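PDB 3WX5: cellulase from Uncultured bacterium, which hydrolyses internal beta-1,4-glucosidic linkages of cellulose, as an endoglucanase of glycoside hydrolase family 12. Local coordinates for residues A65-D71 with L225-G229; L104-R109 with E191-L197; S114-A120 with N147-V152; A167-W172 with A182-T186. All coordinates share one frame; numbering follows the deposited sequence.

Contact 2 pairs strands of the six-stranded antiparallel sheet, whereas contacts 3 and 4 pair strands of the larger sheet that faces it, and contact 1 ties two loops together at one end of the sandwich. All four mix buried and exposed residues. Contact 1 relies on backbone bonds and bridging water; contacts 3 and 4 add arginines laid against backbone and rings, and contact 2 has an asparagine filling in at a bulge. Contacts 1 and 3 adjoin, with the Arg117 backbone bonded to Trp226 and Glu227. Trp108 of contact 2 packs on Ala120 of contact 3 between the sheets, and Val152 O joins contact 3 to Arg184 of contact 4.

Contact 1: A65-D71 with L225-G229; sequences AEHSNGD and LWEGG
Two backbone bonds join the loops directly: Gly228 N donates to His67 O at 2.9 Å, and Asn69 N to Trp226 O at 3.0 Å, on either side of the single bridge between Ser68 and Glu227. A weaker bond runs from Trp226 NE1 to Asp71 O (3.2 Å, 129° at the hydrogen), which lies at the edge of the indole. Water adds further polar links. One molecule takes the Gly70 N-H, donates to Glu227 OE2 at 2.7 Å and bonds Ser68 OG. Apolar packing is modest. Leu225 CD1 meets the edge of the His67 imidazole at CD2 (3.8 Å), while the ring nitrogens bond Thr47 and Gln49. Ala65 CB sits 3.3 Å from Gly228 O, a buried carbonyl without a partner in the model. On its other side, the 225-229 segment pairs with Arg117, which both Trp226 and Glu227 face: a classic beta bulge closing strand 215-225 of the family 12 sandwich.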
loop_
_atom_site.group_PDB
_atom_site.type_symbol
_atom_site.label_atom_id
_atom_site.label_comp_id
_atom_site.label_asym_id
_atom_site.label_seq_id
_atom_site.Cartn_x
_atom_site.Cartn_y
_atom_site.Cartn_z
ATOM N N ALA A 65 -12.345 14.543 -0.142
ATOM C CA ALA A 65 -11.422 14.273 0.951
ATOM C C ALA A 65 -11.262 15.478 1.849
ATOM O O ALA A 65 -10.558 16.414 1.519
ATOM C CB ALA A 65 -10.043 13.813 0.405
ATOM N N GLU A 66 -11.928 15.449 2.993
ATOM C CA GLU A 66 -11.926 16.600 3.867
ATOM C C GLU A 66 -10.995 16.500 5.058
ATOM O O GLU A 66 -11.192 17.176 6.069
ATOM C CB GLU A 66 -13.352 16.907 4.296
ATOM C CG GLU A 66 -14.163 17.281 3.061
ATOM C CD GLU A 66 -15.621 17.510 3.366
ATOM O OE1 GLU A 66 -16.022 17.337 4.547
ATOM O OE2 GLU A 66 -16.350 17.903 2.428
ATOM N N HIS A 67 -9.884 15.798 4.882
ATOM C CA HIS A 67 -9.040 15.495 6.019
ATOM C C HIS A 67 -8.216 16.695 6.405
ATOM O O HIS A 67 -7.748 17.460 5.538
ATOM C CB HIS A 67 -8.124 14.309 5.707
ATOM C CG HIS A 67 -8.857 13.116 5.210
ATOM N ND1 HIS A 67 -9.915 12.568 5.898
ATOM C CD2 HIS A 67 -8.743 12.407 4.059
ATOM C CE1 HIS A 67 -10.431 11.577 5.188
ATOM N NE2 HIS A 67 -9.688 11.408 4.106
ATOM N N SER A 68 -8.029 16.867 7.710
ATOM C CA SER A 68 -7.054 17.844 8.196
ATOM C C SER A 68 -6.553 17.360 9.546
ATOM O O SER A 68 -7.070 17.776 10.599
ATOM C CB SER A 68 -7.682 19.241 8.338
ATOM O OG SER A 68 -6.674 20.206 8.704
ATOM N N ASN A 69 -5.609 16.428 9.504
ATOM C CA ASN A 69 -5.375 15.499 10.624
ATOM C C ASN A 69 -4.027 15.745 11.263
ATOM O O ASN A 69 -3.493 14.885 11.971
ATOM C CB ASN A 69 -5.461 14.062 10.119
ATOM C CG ASN A 69 -5.922 13.075 11.189
ATOM O OD1 ASN A 69 -5.473 11.910 11.228
ATOM N ND2 ASN A 69 -6.852 13.509 12.022
ATOM N N GLY A 70 -3.486 16.951 11.094
ATOM C CA GLY A 70 -2.164 17.213 11.665
ATOM C C GLY A 70 -1.130 16.283 11.051
ATOM O O GLY A 70 -1.124 16.079 9.829
ATOM N N ASP A 71 -0.272 15.689 11.876
ATOM C CA ASP A 71 0.751 14.824 11.324
ATOM C C ASP A 71 0.455 13.350 11.496
ATOM O O ASP A 71 1.328 12.526 11.330
ATOM C CB ASP A 71 2.117 15.178 11.879
ATOM C CG ASP A 71 2.659 16.474 11.279
ATOM O OD1 ASP A 71 2.540 16.658 10.049
ATOM O OD2 ASP A 71 3.049 17.357 12.054
ATOM N N LEU A 225 -3.322 9.800 3.358
ATOM C CA LEU A 225 -3.794 11.183 3.344
ATOM C C LEU A 225 -3.650 11.786 4.745
ATOM O O LEU A 225 -4.150 11.224 5.711
ATOM C CB LEU A 225 -5.257 11.220 2.908
ATOM C CG LEU A 225 -5.508 10.594 1.538
ATOM C CD1 LEU A 225 -6.976 10.674 1.202
ATOM C CD2 LEU A 225 -4.620 11.257 0.461
ATOM N N TRP A 226 -2.925 12.905 4.859
ATOM C CA TRP A 226 -2.936 13.678 6.093
ATOM C C TRP A 226 -3.900 14.875 5.972
ATOM O O TRP A 226 -4.577 15.243 6.930
ATOM C CB TRP A 226 -1.545 14.202 6.428
ATOM C CG TRP A 226 -0.539 13.150 6.888
ATOM C CD1 TRP A 226 -0.094 12.944 8.166
ATOM C CD2 TRP A 226 0.268 12.323 6.044
ATOM N NE1 TRP A 226 0.915 12.002 8.172
ATOM C CE2 TRP A 226 1.172 11.629 6.875
ATOM C CE3 TRP A 226 0.283 12.064 4.665
ATOM C CZ2 TRP A 226 2.073 10.684 6.382
ATOM C CZ3 TRP A 226 1.203 11.131 4.175
ATOM C CH2 TRP A 226 2.101 10.481 5.035
ATOM N N GLU A 227 -3.922 15.498 4.788
ATOM C CA GLU A 227 -4.697 16.724 4.584
ATOM C C GLU A 227 -5.200 16.688 3.149
ATOM O O GLU A 227 -4.410 16.505 2.226
ATOM C CB GLU A 227 -3.787 17.933 4.796
ATOM C CG GLU A 227 -4.465 19.214 5.248
ATOM C CD GLU A 227 -3.423 20.167 5.853
ATOM O OE1 GLU A 227 -2.568 20.619 5.086
ATOM O OE2 GLU A 227 -3.296 20.263 7.101
ATOM N N GLY A 228 -6.514 16.783 2.958
ATOM C CA GLY A 228 -7.056 16.823 1.586
ATOM C C GLY A 228 -6.916 15.517 0.827
ATOM O O GLY A 228 -6.971 14.433 1.417
ATOM N N GLY A 229 -6.712 15.611 -0.487
ATOM C CA GLY A 229 -6.567 14.406 -1.303
ATOM C C GLY A 229 -7.464 14.362 -2.536
ATOM O O GLY A 229 -7.274 13.528 -3.428
HETATM O O HOH W 1 -4.140 19.340 9.477
HETATM O O HOH W 2 -1.312 17.964 8.163
#

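Contact 2: L104-R109 with E191-L197; sequences LQSNWR and EVTQLDL
The side-chain amides of Gln105 and Gln194 lie side by side and point the same way, their planes only 12° apart, with Gln105 NE2 against Gln194 CG at 3.2 Å. At the far end the guanidinium of Arg109 and the carboxylate of Glu191 are turned steeply against each other and do not join; Arg109 NE instead forms a salt bridge with Asp236. The Trp108 indole leads away to Ser234 and Phe223, and CB alone of its side chain meets Val192 CG2. The backbones pair as antiparallel strands. Ser106 pairs with Leu195 and Trp108 with Val192 through two-way backbone bonds, and between them Gln194 and Leu195 both face Ser106, a G1 bulge. There the Gln194 N-H is badly angled for Ser106 O, and Asn107 OD1 accepts it at 2.7 Å (160° at the hydrogen), its CG swung beside its own backbone N (chi1 -51°). An alanine at Asn107 would remove that acceptor and is likely to leave the Gln194 N-H without its mate at the bulge. Leu197 CB packs on Leu104 CD2 at 3.7 Å, and its CD1 on Ser106 CB. A water bridges Leu104 N to Asp196 OD1, which also caps Ala199 N at the start of helix 197-206. A side-chain carbonyl thus takes over where the backbone register slips, keeping the outermost strand bonded through its corner.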
loop_
_atom_site.group_PDB
_atom_site.type_symbol
_atom_site.label_atom_id
_atom_site.label_comp_id
_atom_site.label_asym_id
_atom_site.label_seq_id
_atom_site.Cartn_x
_atom_site.Cartn_y
_atom_site.Cartn_z
ATOM N N LEU A 104 7.868 -11.459 -7.198
ATOM C CA LEU A 104 6.734 -10.599 -6.911
ATOM C C LEU A 104 6.917 -9.258 -7.576
ATOM O O LEU A 104 7.877 -8.544 -7.290
ATOM C CB LEU A 104 6.582 -10.421 -5.406
ATOM C CG LEU A 104 5.398 -9.532 -5.012
ATOM C CD1 LEU A 104 4.037 -10.136 -5.502
ATOM C CD2 LEU A 104 5.388 -9.292 -3.466
ATOM N N GLN A 105 6.012 -8.923 -8.488
ATOM C CA GLN A 105 6.126 -7.646 -9.204
ATOM C C GLN A 105 4.765 -6.992 -9.340
ATOM O O GLN A 105 3.729 -7.641 -9.206
ATOM C CB GLN A 105 6.747 -7.834 -10.592
ATOM C CG GLN A 105 5.931 -8.706 -11.528
ATOM C CD GLN A 105 6.602 -8.856 -12.897
ATOM O OE1 GLN A 105 7.711 -9.383 -12.992
ATOM N NE2 GLN A 105 5.997 -8.263 -13.929
ATOM N N SER A 106 4.783 -5.696 -9.621
ATOM C CA SER A 106 3.543 -4.957 -9.716
ATOM C C SER A 106 3.643 -3.771 -10.670
ATOM O O SER A 106 4.723 -3.219 -10.864
ATOM C CB SER A 106 3.141 -4.547 -8.306
ATOM O OG SER A 106 1.965 -3.775 -8.312
ATOM N N ASN A 107 2.546 -3.495 -11.375
ATOM C CA ASN A 107 2.337 -2.233 -12.077
ATOM C C ASN A 107 1.391 -1.293 -11.327
ATOM O O ASN A 107 0.423 -1.743 -10.713
ATOM C CB ASN A 107 1.739 -2.476 -13.477
ATOM C CG ASN A 107 2.500 -3.499 -14.287
ATOM O OD1 ASN A 107 3.664 -3.787 -14.032
ATOM N ND2 ASN A 107 1.822 -4.070 -15.284
ATOM N N TRP A 108 1.583 0.017 -11.500
ATOM C CA TRP A 108 0.644 0.995 -10.949
ATOM C C TRP A 108 0.876 2.331 -11.637
ATOM O O TRP A 108 2.006 2.672 -11.967
ATOM C CB TRP A 108 0.861 1.168 -9.435
ATOM C CG TRP A 108 -0.229 1.985 -8.748
ATOM C CD1 TRP A 108 -1.596 1.852 -8.902
ATOM C CD2 TRP A 108 -0.042 2.971 -7.718
ATOM N NE1 TRP A 108 -2.249 2.799 -8.132
ATOM C CE2 TRP A 108 -1.319 3.484 -7.385
ATOM C CE3 TRP A 108 1.089 3.493 -7.068
ATOM C CZ2 TRP A 108 -1.506 4.408 -6.352
ATOM C CZ3 TRP A 108 0.902 4.453 -6.067
ATOM C CH2 TRP A 108 -0.383 4.920 -5.742
ATOM N N ARG A 109 -0.185 3.120 -11.780
ATOM C CA ARG A 109 -0.048 4.488 -12.273
ATOM C C ARG A 109 -0.850 5.399 -11.350
ATOM O O ARG A 109 -1.966 5.074 -10.969
ATOM C CB ARG A 109 -0.580 4.596 -13.698
ATOM C CG ARG A 109 -0.458 5.993 -14.297
ATOM C CD ARG A 109 -0.758 5.992 -15.816
ATOM N NE ARG A 109 -2.186 5.826 -16.084
ATOM C CZ ARG A 109 -3.076 6.815 -16.000
ATOM N NH1 ARG A 109 -2.691 8.033 -15.644
ATOM N NH2 ARG A 109 -4.354 6.584 -16.240
ATOM N N GLU A 191 4.446 6.481 -12.150
ATOM C CA GLU A 191 4.108 5.149 -12.623
ATOM C C GLU A 191 5.267 4.201 -12.360
ATOM O O GLU A 191 6.415 4.610 -12.328
ATOM C CB GLU A 191 3.809 5.219 -14.123
ATOM C CG GLU A 191 3.445 3.904 -14.781
ATOM C CD GLU A 191 2.999 4.090 -16.244
ATOM O OE1 GLU A 191 3.147 5.216 -16.776
ATOM O OE2 GLU A 191 2.477 3.122 -16.845
ATOM N N VAL A 192 4.942 2.939 -12.093
ATOM C CA VAL A 192 5.924 1.874 -12.091
ATOM C C VAL A 192 5.420 0.726 -12.962
ATOM O O VAL A 192 4.217 0.448 -13.030
ATOM C CB VAL A 192 6.227 1.324 -10.648
ATOM C CG1 VAL A 192 6.822 2.414 -9.763
ATOM C CG2 VAL A 192 4.956 0.759 -9.990
ATOM N N THR A 193 6.357 0.130 -13.698
ATOM C CA THR A 193 6.068 -1.001 -14.572
ATOM C C THR A 193 6.959 -2.168 -14.166
ATOM O O THR A 193 8.202 -2.039 -14.145
ATOM C CB THR A 193 6.364 -0.628 -16.047
ATOM O OG1 THR A 193 5.568 0.510 -16.390
ATOM C CG2 THR A 193 6.007 -1.793 -16.978
ATOM N N GLN A 194 6.311 -3.258 -13.755
ATOM C CA GLN A 194 6.986 -4.455 -13.283
ATOM C C GLN A 194 7.985 -4.125 -12.175
ATOM O O GLN A 194 9.134 -4.620 -12.159
ATOM C CB GLN A 194 7.669 -5.176 -14.465
ATOM C CG GLN A 194 6.652 -5.607 -15.561
ATOM C CD GLN A 194 7.315 -6.068 -16.855
ATOM O OE1 GLN A 194 6.930 -5.646 -17.947
ATOM N NE2 GLN A 194 8.347 -6.861 -16.732
ATOM N N LEU A 195 7.503 -3.383 -11.182
ATOM C CA LEU A 195 8.335 -3.041 -10.041
ATOM C C LEU A 195 8.615 -4.309 -9.286
ATOM O O LEU A 195 7.686 -5.086 -9.013
ATOM C CB LEU A 195 7.623 -2.032 -9.130
ATOM C CG LEU A 195 8.486 -1.530 -7.962
ATOM C CD1 LEU A 195 9.707 -0.676 -8.456
ATOM C CD2 LEU A 195 7.626 -0.730 -7.018
ATOM N N ASP A 196 9.896 -4.568 -9.011
ATOM C CA ASP A 196 10.283 -5.790 -8.314
ATOM C C ASP A 196 10.072 -5.651 -6.803
ATOM O O ASP A 196 10.954 -5.164 -6.088
ATOM C CB ASP A 196 11.740 -6.134 -8.630
ATOM C CG ASP A 196 12.198 -7.428 -7.988
ATOM O OD1 ASP A 196 11.439 -8.051 -7.201
ATOM O OD2 ASP A 196 13.335 -7.847 -8.299
ATOM N N LEU A 197 8.885 -6.022 -6.328
ATOM C CA LEU A 197 8.569 -5.895 -4.899
ATOM C C LEU A 197 9.459 -6.835 -4.045
ATOM O O LEU A 197 9.736 -6.526 -2.884
ATOM C CB LEU A 197 7.084 -6.202 -4.632
ATOM C CG LEU A 197 6.092 -5.285 -5.374
ATOM C CD1 LEU A 197 4.650 -5.557 -4.977
ATOM C CD2 LEU A 197 6.469 -3.797 -5.151
HETATM O O HOH W 3 10.428 -10.411 -8.169
#

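Contact 3: S114-A120 with N147-V152; sequences SSGRWNA and NWRGNV
Trp118 and Arg149 form a hydrogen-bonded pair where strand 117-127 begins and its antiparallel neighbour 140-149 ends, in the larger sheet of the family 12 sandwich. Arg149 N donates to Trp118 O at 2.9 Å, and Ala120 N to Asn147 O at 2.8 Å. The indole, held with CG between backbone N and carbonyl carbon (chi1 52°), folds back over the partner strand: Arg149 CB rests on one face, 3.6 Å from CE2, and NE1 bonds Ser115 O in the ring plane. Arg149 then stretches out along the 114-116 turn, where Ser114 O stands over the centre of its guanidinium, 3.2 Å from CZ, and a water links NE to Gly116 O. Arg117 works differently. Its NE and NH2 both grip Gly150 O, which lies in the guanidinium plane, at 3.2 and 2.9 Å, while Val152 CG1 lies on one face. With NH1 in a salt bridge to Asp71, Arg117 spends one charge on two loops, so this cation probably ties together the turns at the sheet's end.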
loop_
_atom_site.group_PDB
_atom_site.type_symbol
_atom_site.label_atom_id
_atom_site.label_comp_id
_atom_site.label_asym_id
_atom_site.label_seq_id
_atom_site.Cartn_x
_atom_site.Cartn_y
_atom_site.Cartn_z
ATOM N N SER A 114 -1.922 19.059 -6.861
ATOM C CA SER A 114 -1.108 20.210 -6.449
ATOM C C SER A 114 -1.596 20.832 -5.155
ATOM O O SER A 114 -1.523 22.057 -4.985
ATOM C CB SER A 114 -1.184 21.300 -7.521
ATOM O OG SER A 114 -0.340 20.939 -8.591
ATOM N N SER A 115 -2.170 20.030 -4.280
ATOM C CA SER A 115 -2.594 20.542 -2.983
ATOM C C SER A 115 -2.602 19.380 -1.984
ATOM O O SER A 115 -2.477 18.223 -2.372
ATOM C CB SER A 115 -4.001 21.129 -3.085
ATOM O OG SER A 115 -4.974 20.107 -3.302
ATOM N N GLY A 116 -2.889 19.676 -0.728
ATOM C CA GLY A 116 -2.958 18.630 0.293
ATOM C C GLY A 116 -1.619 18.134 0.806
ATOM O O GLY A 116 -0.531 18.586 0.378
ATOM N N ARG A 117 -1.696 17.212 1.764
ATOM C CA ARG A 117 -0.516 16.554 2.288
ATOM C C ARG A 117 -0.797 15.059 2.250
ATOM O O ARG A 117 -1.758 14.595 2.872
ATOM C CB ARG A 117 -0.263 17.023 3.734
ATOM C CG ARG A 117 -0.091 18.555 3.821
ATOM C CD ARG A 117 0.356 18.984 5.231
ATOM N NE ARG A 117 1.752 18.576 5.431
ATOM C CZ ARG A 117 2.187 17.813 6.428
ATOM N NH1 ARG A 117 1.337 17.395 7.378
ATOM N NH2 ARG A 117 3.469 17.466 6.475
ATOM N N TRP A 118 -0.042 14.341 1.424
ATOM C CA TRP A 118 -0.379 12.956 1.051
ATOM C C TRP A 118 0.859 12.291 0.463
ATOM O O TRP A 118 1.877 12.956 0.180
ATOM C CB TRP A 118 -1.517 12.907 0.008
ATOM C CG TRP A 118 -1.238 13.800 -1.206
ATOM C CD1 TRP A 118 -1.695 15.087 -1.402
ATOM C CD2 TRP A 118 -0.449 13.475 -2.366
ATOM N NE1 TRP A 118 -1.204 15.580 -2.586
ATOM C CE2 TRP A 118 -0.429 14.624 -3.194
ATOM C CE3 TRP A 118 0.224 12.324 -2.798
ATOM C CZ2 TRP A 118 0.288 14.673 -4.392
ATOM C CZ3 TRP A 118 0.935 12.365 -4.021
ATOM C CH2 TRP A 118 0.952 13.540 -4.799
ATOM N N ASN A 119 0.814 10.966 0.379
ATOM C CA ASN A 119 1.808 10.232 -0.391
ATOM C C ASN A 119 1.101 9.232 -1.288
ATOM O O ASN A 119 -0.123 9.066 -1.163
ATOM C CB ASN A 119 2.813 9.535 0.535
ATOM C CG ASN A 119 2.206 8.366 1.325
ATOM O OD1 ASN A 119 1.271 7.695 0.867
ATOM N ND2 ASN A 119 2.850 8.027 2.445
ATOM N N ALA A 120 1.831 8.694 -2.268
ATOM C CA ALA A 120 1.335 7.578 -3.080
ATOM C C ALA A 120 2.311 6.441 -2.839
ATOM O O ALA A 120 3.514 6.622 -3.021
ATOM C CB ALA A 120 1.339 7.972 -4.588
ATOM N N ASN A 147 5.588 8.974 -4.540
ATOM C CA ASN A 147 5.260 10.381 -4.789
ATOM C C ASN A 147 4.533 10.924 -3.536
ATOM O O ASN A 147 4.157 10.163 -2.648
ATOM C CB ASN A 147 4.369 10.496 -6.055
ATOM C CG ASN A 147 4.598 11.790 -6.834
ATOM O OD1 ASN A 147 4.614 11.810 -8.091
ATOM N ND2 ASN A 147 4.752 12.881 -6.106
ATOM N N TRP A 148 4.485 12.237 -3.388
ATOM C CA TRP A 148 3.968 12.844 -2.148
ATOM C C TRP A 148 3.917 14.355 -2.316
ATOM O O TRP A 148 4.436 14.894 -3.292
ATOM C CB TRP A 148 4.883 12.508 -0.956
ATOM C CG TRP A 148 6.277 13.059 -1.130
ATOM C CD1 TRP A 148 6.710 14.336 -0.835
ATOM C CD2 TRP A 148 7.409 12.361 -1.649
ATOM N NE1 TRP A 148 8.048 14.464 -1.138
ATOM C CE2 TRP A 148 8.493 13.276 -1.668
ATOM C CE3 TRP A 148 7.603 11.066 -2.148
ATOM C CZ2 TRP A 148 9.745 12.936 -2.175
ATOM C CZ3 TRP A 148 8.845 10.731 -2.672
ATOM C CH2 TRP A 148 9.900 11.678 -2.691
ATOM N N ARG A 149 3.289 15.025 -1.353
ATOM C CA ARG A 149 3.286 16.466 -1.324
ATOM C C ARG A 149 3.257 16.894 0.110
ATOM O O ARG A 149 2.602 16.260 0.915
ATOM C CB ARG A 149 2.054 17.006 -2.046
ATOM C CG ARG A 149 2.012 18.520 -2.054
ATOM C CD ARG A 149 0.772 19.041 -2.779
ATOM N NE ARG A 149 0.551 20.458 -2.483
ATOM C CZ ARG A 149 1.090 21.449 -3.183
ATOM N NH1 ARG A 149 1.864 21.172 -4.239
ATOM N NH2 ARG A 149 0.830 22.713 -2.848
ATOM N N GLY A 150 3.981 17.964 0.436
ATOM C CA GLY A 150 3.790 18.633 1.716
ATOM C C GLY A 150 4.802 18.270 2.780
ATOM O O GLY A 150 4.573 18.507 3.960
ATOM N N ASN A 151 5.943 17.712 2.378
ATOM C CA ASN A 151 6.998 17.347 3.339
ATOM C C ASN A 151 6.554 16.335 4.376
ATOM O O ASN A 151 7.080 16.325 5.484
ATOM C CB ASN A 151 7.609 18.586 4.058
ATOM C CG ASN A 151 9.041 18.323 4.566
ATOM O OD1 ASN A 151 9.854 17.744 3.850
ATOM N ND2 ASN A 151 9.359 18.798 5.766
ATOM N N VAL A 152 5.608 15.466 4.016
ATOM C CA VAL A 152 5.225 14.357 4.876
ATOM C C VAL A 152 6.417 13.400 5.008
ATOM O O VAL A 152 7.241 13.344 4.104
ATOM C CB VAL A 152 3.977 13.634 4.302
ATOM C CG1 VAL A 152 2.750 14.550 4.394
ATOM C CG2 VAL A 152 4.222 13.197 2.845
HETATM O O HOH W 4 0.032 21.138 0.166
#

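Contact 4: A167-W172 with A182-T186; sequences ATWEVW and AYRRT
Trp169, Val171 and Tyr183 make the apolar centre. Trp169 CB meets Tyr183 CB at 4.0 Å, at the edge of the phenol ring, and Val171 CG2 touches Tyr183 CE2 at 3.8 Å, the two side chains running the same way. Phe200 of helix 197-206 packs edge-to-face against both aromatic rings. Further out, Arg185 stretches across the indole with CG over one face, 3.8 Å from the centroid of the six-membered ring, a CH-pi contact; its chain, extended from CG to NE, carries the guanidinium on to Ala167 CB, which lies over one of its faces, 3.4 Å from NH2, and NH1 bonds Thr187 O. Replacing Arg185 by an alanine would probably strip the indole face of Trp169 of its aliphatic cover and leave Thr187 O short of a donor. On the other face of the sheet, Trp172 NE1 donates to Glu170 OE1 at 3.0 Å, the oxygen lying in the indole plane and using its anti lone pair. Glu170 and Arg184 run alongside without direct charge contact; a water joins OE1 to Arg184 NH1, though weakly at the arginine, whose NH2 bonds Val152 O. At the open end Thr168 O accepts from Thr186 N (3.0 Å), and the methyls of the two threonines are pressed together. Two-way backbone bonds between Glu170 and Arg184 and Trp172 and Ala182 mark a beta hairpin in the larger sheet of the sandwich.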
loop_
_atom_site.group_PDB
_atom_site.type_symbol
_atom_site.label_atom_id
_atom_site.label_comp_id
_atom_site.label_asym_id
_atom_site.label_seq_id
_atom_site.Cartn_x
_atom_site.Cartn_y
_atom_site.Cartn_z
ATOM N N ALA A 167 16.023 1.607 -9.151
ATOM C CA ALA A 167 15.999 2.981 -8.655
ATOM C C ALA A 167 16.670 3.049 -7.301
ATOM O O ALA A 167 17.221 2.052 -6.842
ATOM C CB ALA A 167 14.551 3.493 -8.570
ATOM N N THR A 168 16.719 4.261 -6.738
ATOM C CA THR A 168 17.377 4.549 -5.476
ATOM C C THR A 168 16.325 4.963 -4.442
ATOM O O THR A 168 15.379 5.698 -4.784
ATOM C CB THR A 168 18.415 5.711 -5.706
ATOM O OG1 THR A 168 19.447 5.174 -6.554
ATOM C CG2 THR A 168 19.067 6.106 -4.413
ATOM N N TRP A 169 16.521 4.529 -3.191
ATOM C CA TRP A 169 15.542 4.708 -2.103
ATOM C C TRP A 169 16.215 5.056 -0.779
ATOM O O TRP A 169 17.218 4.469 -0.409
ATOM C CB TRP A 169 14.707 3.420 -1.905
ATOM C CG TRP A 169 14.247 2.798 -3.234
ATOM C CD1 TRP A 169 14.996 1.992 -4.066
ATOM C CD2 TRP A 169 12.976 2.978 -3.889
ATOM N NE1 TRP A 169 14.287 1.735 -5.231
ATOM C CE2 TRP A 169 13.045 2.308 -5.138
ATOM C CE3 TRP A 169 11.780 3.627 -3.540
ATOM C CZ2 TRP A 169 11.946 2.216 -6.004
ATOM C CZ3 TRP A 169 10.718 3.599 -4.440
ATOM C CH2 TRP A 169 10.817 2.900 -5.668
ATOM N N GLU A 170 15.576 5.945 -0.028
ATOM C CA GLU A 170 15.807 6.092 1.414
ATOM C C GLU A 170 15.177 4.954 2.172
ATOM O O GLU A 170 14.029 4.612 1.900
ATOM C CB GLU A 170 15.145 7.389 1.898
ATOM C CG GLU A 170 15.591 8.640 1.114
ATOM C CD GLU A 170 14.840 9.880 1.533
ATOM O OE1 GLU A 170 14.079 9.803 2.509
ATOM O OE2 GLU A 170 14.965 10.927 0.861
ATOM N N VAL A 171 15.888 4.403 3.165
ATOM C CA VAL A 171 15.308 3.351 3.994
ATOM C C VAL A 171 14.993 3.924 5.376
ATOM O O VAL A 171 15.862 4.557 5.996
ATOM C CB VAL A 171 16.268 2.138 4.132
ATOM C CG1 VAL A 171 15.582 0.994 4.821
ATOM C CG2 VAL A 171 16.773 1.677 2.735
ATOM N N TRP A 172 13.725 3.822 5.782
ATOM C CA TRP A 172 13.255 4.299 7.105
ATOM C C TRP A 172 12.769 3.129 7.914
ATOM O O TRP A 172 12.172 2.205 7.347
ATOM C CB TRP A 172 12.082 5.263 6.925
ATOM C CG TRP A 172 12.481 6.535 6.249
ATOM C CD1 TRP A 172 12.819 6.713 4.926
ATOM C CD2 TRP A 172 12.640 7.794 6.882
ATOM N NE1 TRP A 172 13.182 8.035 4.703
ATOM C CE2 TRP A 172 13.057 8.719 5.891
ATOM C CE3 TRP A 172 12.381 8.259 8.187
ATOM C CZ2 TRP A 172 13.261 10.077 6.179
ATOM C CZ3 TRP A 172 12.621 9.589 8.479
ATOM C CH2 TRP A 172 13.042 10.491 7.476
ATOM N N ALA A 182 10.034 1.703 5.512
ATOM C CA ALA A 182 9.541 2.480 4.365
ATOM C C ALA A 182 10.689 2.759 3.405
ATOM O O ALA A 182 11.772 3.208 3.823
ATOM C CB ALA A 182 8.926 3.775 4.835
ATOM N N TYR A 183 10.435 2.557 2.118
ATOM C CA TYR A 183 11.417 2.924 1.097
ATOM C C TYR A 183 10.868 4.128 0.371
ATOM O O TYR A 183 9.871 4.016 -0.320
ATOM C CB TYR A 183 11.632 1.774 0.098
ATOM C CG TYR A 183 12.245 0.551 0.766
ATOM C CD1 TYR A 183 11.437 -0.375 1.433
ATOM C CD2 TYR A 183 13.634 0.370 0.799
ATOM C CE1 TYR A 183 12.001 -1.483 2.098
ATOM C CE2 TYR A 183 14.208 -0.749 1.443
ATOM C CZ TYR A 183 13.381 -1.666 2.083
ATOM O OH TYR A 183 13.919 -2.703 2.824
ATOM N N ARG A 184 11.537 5.269 0.500
ATOM C CA ARG A 184 11.054 6.475 -0.150
ATOM C C ARG A 184 11.931 6.726 -1.369
ATOM O O ARG A 184 13.130 6.976 -1.220
ATOM C CB ARG A 184 11.148 7.672 0.814
ATOM C CG ARG A 184 10.513 8.941 0.246
ATOM C CD ARG A 184 10.766 10.180 1.134
ATOM N NE ARG A 184 9.702 11.143 0.884
ATOM C CZ ARG A 184 9.207 11.976 1.800
ATOM N NH1 ARG A 184 9.773 12.052 3.007
ATOM N NH2 ARG A 184 8.146 12.728 1.503
ATOM N N ARG A 185 11.326 6.822 -2.550
ATOM C CA ARG A 185 12.140 6.959 -3.779
ATOM C C ARG A 185 12.880 8.296 -3.692
ATOM O O ARG A 185 12.328 9.264 -3.155
ATOM C CB ARG A 185 11.248 6.953 -5.022
ATOM C CG ARG A 185 11.972 6.439 -6.269
ATOM C CD ARG A 185 10.984 6.361 -7.436
ATOM N NE ARG A 185 11.553 5.712 -8.622
ATOM C CZ ARG A 185 12.376 6.299 -9.481
ATOM N NH1 ARG A 185 12.734 7.578 -9.310
ATOM N NH2 ARG A 185 12.756 5.632 -10.574
ATOM N N THR A 186 14.133 8.335 -4.139
ATOM C CA THR A 186 14.947 9.563 -3.994
ATOM C C THR A 186 14.427 10.674 -4.902
ATOM O O THR A 186 14.672 11.865 -4.644
ATOM C CB THR A 186 16.453 9.318 -4.277
ATOM O OG1 THR A 186 16.601 8.753 -5.573
ATOM C CG2 THR A 186 17.053 8.329 -3.261
HETATM O O HOH W 5 13.326 11.135 -1.351
HETATM O O HOH W 6 12.582 11.983 3.121
#